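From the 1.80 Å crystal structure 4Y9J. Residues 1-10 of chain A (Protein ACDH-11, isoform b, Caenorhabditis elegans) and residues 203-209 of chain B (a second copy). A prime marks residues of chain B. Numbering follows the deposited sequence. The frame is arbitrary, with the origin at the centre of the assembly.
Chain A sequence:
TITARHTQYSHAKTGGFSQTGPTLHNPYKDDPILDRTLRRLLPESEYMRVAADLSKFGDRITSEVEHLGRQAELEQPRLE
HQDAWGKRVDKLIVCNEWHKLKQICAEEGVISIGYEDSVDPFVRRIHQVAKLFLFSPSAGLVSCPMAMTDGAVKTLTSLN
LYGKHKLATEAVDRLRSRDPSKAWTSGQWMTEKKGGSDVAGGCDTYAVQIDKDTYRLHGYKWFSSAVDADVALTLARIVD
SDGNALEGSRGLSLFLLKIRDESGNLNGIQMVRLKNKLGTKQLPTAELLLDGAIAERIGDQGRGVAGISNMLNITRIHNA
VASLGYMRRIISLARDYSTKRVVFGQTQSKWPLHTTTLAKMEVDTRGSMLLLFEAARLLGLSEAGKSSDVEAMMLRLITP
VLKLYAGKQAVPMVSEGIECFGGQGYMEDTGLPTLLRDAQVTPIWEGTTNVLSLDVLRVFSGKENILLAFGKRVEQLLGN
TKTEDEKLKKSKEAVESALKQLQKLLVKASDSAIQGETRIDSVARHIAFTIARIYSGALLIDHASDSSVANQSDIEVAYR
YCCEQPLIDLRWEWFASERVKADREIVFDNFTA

Chain A (1-10) TITARHTQYS
Chain B 203-209: CDTYAVQ

A single carboxylate can organise a protein contact if the side chains around it are preset to share its oxygens, and the meeting of residues 1-10 with residues 203-209 of a second ACDH-11 copy illustrates the principle. The first stretch begins extended, with Ile2 and Thr3 in strand conformation, passes through Arg5 (phi/psi -118/27°) into a 3-10 segment at 6-8, and is extended again at Tyr9 and Ser10. The turn is held by the backbone bond from Gln8 N to Arg5 O, 2.9 Å, and a weak one from Tyr9 N to His6 O, 3.3 Å. It brings Arg5 and Tyr9 to the same acceptor.

That acceptor is Asp204′, which precedes the strand 206-209. Its chi1 is t (-156°) with chi2 at 48°, and its CA-to-CB bond points toward the first stretch. Arg5, in m, t, p with chi4 -115°, curls so that NH1 lies 2.8 Å from Asp204′ OD2; the carboxylate oxygen sits at the guanidinium edge, near its plane, giving a salt bridge with a hydrogen bond of 149°. Tyr9, chi1 m and chi2 -87°, donates from OH to the same Asp204′ OD2 at 2.6 Å. The other oxygen is engaged within the second stretch: Tyr206′ OH donates to Asp204′ OD1 over a very short 2.5 Å. Both carboxylate oxygens are thus occupied, and the Tyr206′ ring is tethered at its far end.

Tyr206′ (chi1 m, chi2 83°) loses 110 Å² of the 372 Å² buried in total. In the register, its CA is 5.4 Å from that of His6. The peptide link between Ala4 and Arg5 lies over one face of its ring, with Ala4 C and Arg5 N above it. The peptide stands edge-on to the ring, nearly perpendicular to it, with the Arg5 N-H directed at the face; Arg5 N is buried by the contact and has no hydrogen-bond partner. Around the ring, Ala4 CB is 3.8 Å from Tyr206′ CD2, Arg5 CB 3.6 Å from Tyr206′ CE1, and Ile2 CD1 (chi1 p, chi2 t) 3.8 Å from Tyr206′ OH. The small methyl of Ala4 suits this close backbone approach.

Strand alternation supplies the last contact. Tyr206′ and Val208′ point toward the first stretch, whereas Ala207′ points away. Val208′, chi1 t (173°), places CG2 over one face of the His6 imidazole, 4.1 Å from the ring centroid and 16° off the normal, a CH-pi contact. His6, chi1 p (51°) and chi2 -81°, presents that face, while its CB packs 4.0 Å from Tyr206′ CB.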

# COMPACT_ATOMS: atom_id res chain seq x y z
N THR A 1 -29.26 -29.82 -27.11
CA THR A 1 -27.96 -30.27 -26.64
C THR A 1 -26.88 -29.59 -27.51
O THR A 1 -27.06 -29.35 -28.69
CB THR A 1 -27.84 -31.83 -26.59
OG1 THR A 1 -27.31 -32.29 -27.81
CG2 THR A 1 -29.14 -32.52 -26.33
N ILE A 2 -25.78 -29.25 -26.87
CA ILE A 2 -24.73 -28.45 -27.49
C ILE A 2 -23.43 -29.22 -27.36
O ILE A 2 -23.32 -30.11 -26.54
CB ILE A 2 -24.61 -27.07 -26.80
CG1 ILE A 2 -24.64 -27.22 -25.27
CG2 ILE A 2 -25.74 -26.15 -27.28
CD1 ILE A 2 -24.15 -26.02 -24.51
N THR A 3 -22.44 -28.85 -28.14
CA THR A 3 -21.10 -29.35 -27.91
C THR A 3 -20.62 -28.89 -26.54
O THR A 3 -20.83 -27.76 -26.15
CB THR A 3 -20.17 -28.85 -29.01
OG1 THR A 3 -20.73 -29.14 -30.29
CG2 THR A 3 -18.82 -29.48 -28.93
N ALA A 4 -19.93 -29.75 -25.81
CA ALA A 4 -19.46 -29.37 -24.52
C ALA A 4 -18.24 -28.50 -24.70
O ALA A 4 -17.48 -28.65 -25.66
CB ALA A 4 -19.16 -30.58 -23.69
N ARG A 5 -17.98 -27.63 -23.73
CA ARG A 5 -16.93 -26.64 -23.89
C ARG A 5 -15.80 -26.78 -22.86
O ARG A 5 -15.08 -25.82 -22.52
CB ARG A 5 -17.57 -25.22 -23.87
CG ARG A 5 -18.76 -25.03 -24.84
CD ARG A 5 -19.19 -23.54 -24.89
NE ARG A 5 -18.12 -22.76 -25.56
CZ ARG A 5 -17.35 -21.83 -25.06
NH1 ARG A 5 -17.41 -21.45 -23.77
NH2 ARG A 5 -16.42 -21.29 -25.87
N HIS A 6 -15.60 -27.99 -22.36
CA HIS A 6 -14.52 -28.22 -21.37
C HIS A 6 -13.13 -27.85 -21.92
O HIS A 6 -12.29 -27.45 -21.17
CB HIS A 6 -14.54 -29.67 -20.90
CG HIS A 6 -14.56 -30.65 -22.03
ND1 HIS A 6 -15.71 -31.00 -22.70
CD2 HIS A 6 -13.56 -31.36 -22.61
CE1 HIS A 6 -15.42 -31.89 -23.65
NE2 HIS A 6 -14.12 -32.12 -23.61
N THR A 7 -12.91 -27.94 -23.25
CA THR A 7 -11.61 -27.59 -23.84
C THR A 7 -11.37 -26.08 -23.83
O THR A 7 -10.25 -25.61 -24.04
CB THR A 7 -11.49 -28.08 -25.28
OG1 THR A 7 -12.64 -27.64 -25.99
CG2 THR A 7 -11.51 -29.62 -25.36
N GLN A 8 -12.42 -25.30 -23.56
CA GLN A 8 -12.28 -23.83 -23.46
C GLN A 8 -11.89 -23.31 -22.07
O GLN A 8 -11.82 -22.12 -21.87
CB GLN A 8 -13.59 -23.18 -23.97
CG GLN A 8 -14.01 -23.51 -25.41
CD GLN A 8 -12.86 -23.40 -26.38
OE1 GLN A 8 -12.05 -22.48 -26.35
NE2 GLN A 8 -12.77 -24.37 -27.25
N TYR A 9 -11.57 -24.19 -21.13
CA TYR A 9 -11.15 -23.83 -19.82
C TYR A 9 -9.89 -24.60 -19.49
O TYR A 9 -9.93 -25.79 -19.29
CB TYR A 9 -12.27 -24.05 -18.78
CG TYR A 9 -13.52 -23.27 -19.06
CD1 TYR A 9 -13.68 -21.95 -18.60
CD2 TYR A 9 -14.53 -23.82 -19.80
CE1 TYR A 9 -14.84 -21.26 -18.88
CE2 TYR A 9 -15.74 -23.12 -20.11
CZ TYR A 9 -15.84 -21.82 -19.64
OH TYR A 9 -16.98 -21.12 -19.93
N SER A 10 -8.79 -23.89 -19.46
CA SER A 10 -7.49 -24.50 -19.47
C SER A 10 -6.53 -23.57 -18.81
O SER A 10 -6.50 -22.38 -19.11
CB SER A 10 -7.11 -24.83 -20.94
OG SER A 10 -5.97 -25.67 -20.89
N CYS B 203 -24.53 -20.79 -16.50
CA CYS B 203 -23.48 -21.74 -16.14
C CYS B 203 -22.89 -22.38 -17.38
O CYS B 203 -23.59 -23.03 -18.14
CB CYS B 203 -24.03 -22.80 -15.18
SG CYS B 203 -22.77 -24.06 -14.72
N ASP B 204 -21.57 -22.24 -17.53
CA ASP B 204 -20.80 -22.86 -18.61
C ASP B 204 -19.59 -23.65 -18.01
O ASP B 204 -18.46 -23.60 -18.58
CB ASP B 204 -20.28 -21.76 -19.54
CG ASP B 204 -19.99 -22.26 -20.92
OD1 ASP B 204 -20.87 -22.97 -21.51
OD2 ASP B 204 -18.94 -21.94 -21.46
N THR B 205 -19.85 -24.40 -16.93
CA THR B 205 -18.89 -25.38 -16.41
C THR B 205 -19.30 -26.76 -16.78
O THR B 205 -20.50 -27.08 -16.71
CB THR B 205 -18.76 -25.21 -14.91
OG1 THR B 205 -18.27 -23.89 -14.68
CG2 THR B 205 -17.82 -26.21 -14.29
N TYR B 206 -18.31 -27.59 -17.21
CA TYR B 206 -18.54 -28.90 -17.78
C TYR B 206 -17.83 -29.92 -16.92
O TYR B 206 -16.77 -29.62 -16.32
CB TYR B 206 -18.06 -28.97 -19.25
CG TYR B 206 -18.88 -28.03 -20.07
CD1 TYR B 206 -18.57 -26.69 -20.13
CD2 TYR B 206 -20.04 -28.46 -20.70
CE1 TYR B 206 -19.36 -25.79 -20.80
CE2 TYR B 206 -20.86 -27.59 -21.37
CZ TYR B 206 -20.53 -26.24 -21.41
OH TYR B 206 -21.29 -25.35 -22.11
N ALA B 207 -18.43 -31.09 -16.83
CA ALA B 207 -17.94 -32.19 -15.99
C ALA B 207 -17.70 -33.40 -16.86
O ALA B 207 -18.62 -33.90 -17.51
CB ALA B 207 -18.95 -32.53 -14.92
N VAL B 208 -16.45 -33.88 -16.85
CA VAL B 208 -16.10 -35.00 -17.67
C VAL B 208 -15.89 -36.21 -16.81
O VAL B 208 -15.06 -36.20 -15.93
CB VAL B 208 -14.83 -34.73 -18.48
CG1 VAL B 208 -14.39 -35.98 -19.22
CG2 VAL B 208 -15.09 -33.60 -19.48
N GLN B 209 -16.59 -37.30 -17.10
CA GLN B 209 -16.53 -38.45 -16.22
C GLN B 209 -15.13 -39.03 -16.14
O GLN B 209 -14.52 -39.30 -17.14
CB GLN B 209 -17.49 -39.53 -16.69
CG GLN B 209 -17.66 -40.67 -15.68
CD GLN B 209 -18.56 -41.78 -16.20
OE1 GLN B 209 -18.40 -42.22 -17.33
NE2 GLN B 209 -19.53 -42.18 -15.40